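Local coordinates for protein molybdopterin synthase catalytic subunit (Homo sapiens, PDB 5MPO) that catalyses the last step of molybdopterin formation, moving two sulfur atoms from its thiocarboxylated partner protein into precursor Z to build the dithiolene group, at residues V21-T25 and A74-R79; L29-V34 and A108-A113. All coordinates share one frame; numbering follows the deposited sequence.

Contact 1 of 2, residues V21-T25 and A74-R79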
loop_
_atom_site.group_PDB
_atom_site.type_symbol
_atom_site.label_atom_id
_atom_site.label_comp_id
_atom_site.label_asym_id
_atom_site.label_seq_id
_atom_site.Cartn_x
_atom_site.Cartn_y
_atom_site.Cartn_z
ATOM N N VAL C 21 16.787 0.189 -1.621
ATOM C CA VAL C 21 17.304 0.237 -0.248
ATOM C C VAL C 21 16.783 -1.003 0.476
ATOM O O VAL C 21 15.575 -1.173 0.672
ATOM C CB VAL C 21 16.778 1.483 0.477
ATOM C CG1 VAL C 21 17.326 1.589 1.894
ATOM C CG2 VAL C 21 17.095 2.741 -0.337
ATOM N N ILE C 22 17.706 -1.876 0.857
ATOM C CA ILE C 22 17.395 -3.170 1.395
ATOM C C ILE C 22 18.116 -3.336 2.715
ATOM O O ILE C 22 19.337 -3.220 2.779
ATOM C CB ILE C 22 17.881 -4.274 0.449
ATOM C CG1 ILE C 22 17.239 -4.069 -0.916
ATOM C CG2 ILE C 22 17.504 -5.657 1.024
ATOM C CD1 ILE C 22 17.725 -4.984 -1.983
ATOM N N ASN C 23 17.362 -3.674 3.746
ATOM C CA ASN C 23 17.899 -3.806 5.042
ATOM C C ASN C 23 17.228 -4.870 5.864
ATOM O O ASN C 23 16.008 -4.831 6.083
ATOM C CB ASN C 23 17.766 -2.485 5.762
ATOM C CG ASN C 23 18.547 -2.460 7.052
ATOM O OD1 ASN C 23 19.308 -3.350 7.319
ATOM N ND2 ASN C 23 18.348 -1.438 7.847
ATOM N N PHE C 24 18.049 -5.807 6.332
ATOM C CA PHE C 24 17.678 -6.739 7.394
ATOM C C PHE C 24 18.278 -6.312 8.711
ATOM O O PHE C 24 19.433 -5.904 8.757
ATOM C CB PHE C 24 18.135 -8.111 6.999
ATOM C CG PHE C 24 17.365 -8.661 5.849
ATOM C CD1 PHE C 24 17.649 -8.257 4.564
ATOM C CD2 PHE C 24 16.319 -9.550 6.059
ATOM C CE1 PHE C 24 16.942 -8.768 3.485
ATOM C CE2 PHE C 24 15.598 -10.073 5.003
ATOM C CZ PHE C 24 15.896 -9.669 3.712
ATOM N N THR C 25 17.504 -6.353 9.792
ATOM C CA THR C 25 17.924 -5.649 11.015
ATOM C C THR C 25 17.156 -6.111 12.231
ATOM O O THR C 25 16.023 -6.570 12.108
ATOM C CB THR C 25 17.742 -4.151 10.826
ATOM O OG1 THR C 25 18.102 -3.475 12.012
ATOM C CG2 THR C 25 16.284 -3.799 10.540
ATOM N N ALA C 74 19.091 -13.836 1.341
ATOM C CA ALA C 74 17.806 -13.152 1.427
ATOM C C ALA C 74 17.935 -11.757 0.873
ATOM O O ALA C 74 17.045 -11.283 0.178
ATOM C CB ALA C 74 17.341 -13.078 2.849
ATOM N N GLU C 75 19.073 -11.140 1.140
ATOM C CA GLU C 75 19.429 -9.889 0.484
ATOM C C GLU C 75 19.478 -9.976 -1.038
ATOM O O GLU C 75 18.836 -9.175 -1.744
ATOM C CB GLU C 75 20.732 -9.365 0.992
ATOM C CG GLU C 75 20.769 -7.851 0.970
ATOM C CD GLU C 75 21.712 -7.304 2.009
ATOM O OE1 GLU C 75 22.274 -6.207 1.747
ATOM O OE2 GLU C 75 21.869 -7.988 3.068
ATOM N N ASN C 76 20.204 -10.964 -1.544
ATOM C CA ASN C 76 20.319 -11.106 -2.977
ATOM C C ASN C 76 18.925 -11.334 -3.596
ATOM O O ASN C 76 18.639 -10.800 -4.709
ATOM C CB ASN C 76 21.267 -12.228 -3.368
ATOM C CG ASN C 76 21.712 -12.131 -4.830
ATOM O OD1 ASN C 76 22.187 -11.077 -5.265
ATOM N ND2 ASN C 76 21.564 -13.229 -5.601
ATOM N N GLU C 77 18.073 -12.076 -2.881
ATOM C CA GLU C 77 16.796 -12.506 -3.448
ATOM C C GLU C 77 15.860 -11.315 -3.511
ATOM O O GLU C 77 15.168 -11.120 -4.491
ATOM C CB GLU C 77 16.138 -13.670 -2.702
ATOM C CG GLU C 77 16.699 -15.048 -3.017
ATOM C CD GLU C 77 16.584 -15.536 -4.437
ATOM O OE1 GLU C 77 15.465 -15.686 -4.967
ATOM O OE2 GLU C 77 17.644 -15.883 -5.010
ATOM N N VAL C 78 15.928 -10.470 -2.512
ATOM C CA VAL C 78 15.262 -9.193 -2.581
ATOM C C VAL C 78 15.837 -8.290 -3.709
ATOM O O VAL C 78 15.054 -7.658 -4.406
ATOM C CB VAL C 78 15.292 -8.485 -1.242
ATOM C CG1 VAL C 78 14.669 -7.081 -1.346
ATOM C CG2 VAL C 78 14.553 -9.318 -0.181
ATOM N N ARG C 79 17.146 -8.289 -3.948
ATOM C CA ARG C 79 17.685 -7.538 -5.076
ATOM C C ARG C 79 17.092 -8.044 -6.372
ATOM O O ARG C 79 16.907 -7.283 -7.300
ATOM C CB ARG C 79 19.249 -7.556 -5.157
ATOM C CG ARG C 79 19.925 -6.719 -4.057
ATOM C CD ARG C 79 21.453 -6.538 -4.143
ATOM N NE ARG C 79 22.150 -7.839 -4.078
ATOM C CZ ARG C 79 22.771 -8.379 -3.009
ATOM N NH1 ARG C 79 22.856 -7.744 -1.836
ATOM N NH2 ARG C 79 23.315 -9.597 -3.114
#
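Ile22 and Phe24, alternate residues of strand 21-25, both reach toward helix segment 74-79, which runs nearly antiparallel to the strand (153°) with the two axes 9.2 Å apart. The packed side is apolar. Val78 sits between the two strand residues and divides its methyls: CG1 lies 3.8 Å from Ile22 CD1, the two side chains sliding past each other in opposite directions, while CG2 comes to the edge of the Phe24 ring, near its plane. The same ring tip also meets the helix one turn back, Phe24 CZ lying 3.8 Å from Ala74 CB. With Ile22 CG1 beside its own backbone N (chi1 -57°), CG2 touches the aliphatic part of Glu75, and CD1 ends 3.5 Å from Arg79 CG, whose chain crosses it at about a right angle. Beyond these CG atoms the contact turns polar and looser. Arg79 bends at chi3 and folds its guanidinium back over the helix, one face above the backbone of Glu75 and Asn76; NH2 donates to Asn76 OD1 at 2.8 Å, whereas NH1 to Glu75 OE1 is a long salt bridge of 3.9 Å. Strand 20-25 pairs in parallel with strand 91-99, whose Val96 also touches Val78, and helix 73-88 packs along this edge strand: helix-on-sheet packing in the alpha/beta hammerhead fold of the MoaE family.

Contact 2 of 2, residues L29-V34 and A108-A113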
loop_
_atom_site.group_PDB
_atom_site.type_symbol
_atom_site.label_atom_id
_atom_site.label_comp_id
_atom_site.label_asym_id
_atom_site.label_seq_id
_atom_site.Cartn_x
_atom_site.Cartn_y
_atom_site.Cartn_z
ATOM N N LEU C 29 11.328 -1.223 13.226
ATOM C CA LEU C 29 11.194 -0.573 11.930
ATOM C C LEU C 29 10.309 0.650 12.051
ATOM O O LEU C 29 9.331 0.646 12.789
ATOM C CB LEU C 29 10.592 -1.540 10.921
ATOM C CG LEU C 29 11.309 -2.866 10.763
ATOM C CD1 LEU C 29 10.649 -3.632 9.655
ATOM C CD2 LEU C 29 12.775 -2.618 10.463
ATOM N N SER C 30 10.642 1.689 11.306
ATOM C CA SER C 30 9.880 2.926 11.331
ATOM C C SER C 30 9.217 3.175 9.952
ATOM O O SER C 30 9.909 3.298 8.928
ATOM C CB SER C 30 10.839 4.055 11.707
ATOM O OG SER C 30 10.409 5.270 11.170
ATOM N N VAL C 31 7.892 3.298 9.926
ATOM C CA VAL C 31 7.184 3.559 8.689
ATOM C C VAL C 31 7.628 4.911 8.164
ATOM O O VAL C 31 7.836 5.070 6.970
ATOM C CB VAL C 31 5.639 3.560 8.839
ATOM C CG1 VAL C 31 4.972 3.708 7.484
ATOM C CG2 VAL C 31 5.121 2.271 9.457
ATOM N N ASP C 32 7.809 5.875 9.049
ATOM C CA ASP C 32 8.193 7.212 8.639
ATOM C C ASP C 32 9.576 7.257 8.047
ATOM O O ASP C 32 9.774 7.847 6.999
ATOM C CB ASP C 32 8.110 8.200 9.808
ATOM C CG ASP C 32 7.906 9.628 9.332
ATOM O OD1 ASP C 32 6.712 9.998 9.018
ATOM O OD2 ASP C 32 8.962 10.325 9.245
ATOM N N GLU C 33 10.524 6.630 8.728
ATOM C CA GLU C 33 11.878 6.442 8.212
ATOM C C GLU C 33 11.801 5.892 6.790
ATOM O O GLU C 33 12.367 6.503 5.871
ATOM C CB GLU C 33 12.651 5.478 9.111
ATOM C CG GLU C 33 14.061 5.055 8.655
ATOM C CD GLU C 33 14.547 3.656 9.148
ATOM O OE1 GLU C 33 15.773 3.478 9.010
ATOM O OE2 GLU C 33 13.767 2.727 9.621
ATOM N N VAL C 34 11.076 4.768 6.609
ATOM C CA VAL C 34 11.149 4.006 5.352
ATOM C C VAL C 34 10.422 4.753 4.243
ATOM O O VAL C 34 10.864 4.741 3.104
ATOM C CB VAL C 34 10.522 2.603 5.479
ATOM C CG1 VAL C 34 10.419 1.892 4.125
ATOM C CG2 VAL C 34 11.299 1.764 6.433
ATOM N N ALA C 108 6.174 -4.099 13.713
ATOM C CA ALA C 108 6.337 -4.459 12.309
ATOM C C ALA C 108 7.465 -5.423 12.118
ATOM O O ALA C 108 8.573 -5.173 12.606
ATOM C CB ALA C 108 6.586 -3.189 11.462
ATOM N N SER C 109 7.196 -6.499 11.385
ATOM C CA SER C 109 8.241 -7.413 10.879
ATOM C C SER C 109 8.819 -7.036 9.473
ATOM O O SER C 109 9.920 -7.458 9.111
ATOM C CB SER C 109 7.690 -8.837 10.808
ATOM O OG SER C 109 6.662 -8.981 9.844
ATOM N N ILE C 110 8.040 -6.318 8.677
ATOM C CA ILE C 110 8.406 -5.984 7.307
ATOM C C ILE C 110 7.773 -4.647 6.947
ATOM O O ILE C 110 6.662 -4.347 7.375
ATOM C CB ILE C 110 8.035 -7.109 6.272
ATOM C CG1 ILE C 110 8.400 -6.675 4.875
ATOM C CG2 ILE C 110 6.576 -7.445 6.261
ATOM C CD1 ILE C 110 8.744 -7.781 3.921
ATOM N N ILE C 111 8.492 -3.846 6.175
ATOM C CA ILE C 111 7.918 -2.650 5.607
ATOM C C ILE C 111 8.534 -2.622 4.249
ATOM O O ILE C 111 9.767 -2.655 4.095
ATOM C CB ILE C 111 8.265 -1.372 6.396
ATOM C CG1 ILE C 111 7.655 -1.371 7.788
ATOM C CG2 ILE C 111 7.793 -0.103 5.714
ATOM C CD1 ILE C 111 8.162 -0.194 8.619
ATOM N N ILE C 112 7.650 -2.560 3.262
ATOM C CA ILE C 112 7.981 -2.372 1.855
ATOM C C ILE C 112 7.329 -1.082 1.392
ATOM O O ILE C 112 6.150 -0.808 1.697
ATOM C CB ILE C 112 7.443 -3.527 1.014
ATOM C CG1 ILE C 112 8.103 -4.845 1.428
ATOM C CG2 ILE C 112 7.757 -3.279 -0.443
ATOM C CD1 ILE C 112 7.386 -6.103 0.984
ATOM N N ALA C 113 8.100 -0.295 0.675
ATOM C CA ALA C 113 7.626 0.917 0.091
ATOM C C ALA C 113 8.138 1.046 -1.362
ATOM O O ALA C 113 9.281 0.712 -1.638
ATOM C CB ALA C 113 8.100 2.088 0.933
#
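Leu29, just ahead of helix 31-38, packs its CB 3.6 Å from Ile111 CD1, and its CD1 lies 3.9 Å from Ser109 C, where strand 108-116 turns a corner. Ile111 is the central side chain. Its CB carries CG2 anti to the backbone N and CG1 beside it (chi1 -66°), which sends the two branches to different parts of the helix segment. Ile111 CG2 lies 3.7 Å from Val34 CG1, the two side chains crossing obliquely. Ile111 CG1 passes Leu29 CD1 at 4.2 Å, and the terminal CD1 reaches the start of the helix, 3.7 Å from Val31 N. This is helix-on-sheet packing on the face remote from helix 119-136, which Ile110 and Ile112 touch; Ser109 and Ile110 form a classic beta bulge opposite Gly51. Cut back to an alanine, Ile111 would lose CG1, CG2 and CD1, which would probably open a gap between Leu29 and Val34 and leave Val31 without this strand contact. The first turn of the helix is fixed by Ser30 as N-cap: OG accepts from Glu33 N at 2.8 Å, with an N-H...O angle of 160°. Farther along the strand, Val34 CG1 also meets Ala113 CB at 4.0 Å. The Val31 side chain crosses that of Ile111 at about a right angle, CG2 against CD1, and also packs on Val31 of the second subunit, another copy of this protein.

Both contacts set a helix against the same mixed sheet, at different places. Contact 1 joins helix 73-88 to strand 20-25, an edge strand of the sheet within this chain; two of its six touching residues are buried and one is exposed, its apolar centre bordered by charged side chains. Contact 2 joins helix 31-38 to the inner strand 108-116; five of nine are buried and none exposed, and aliphatic groups alone make the side-chain packing, while its polar bond caps the helix. Segments 21-25 and 29-34 follow each other in the chain; the contact centres lie 13 Å apart. Contact 2 borders the second subunit; in contact 1, Asn76 and Glu77 pack on a chain of another protein.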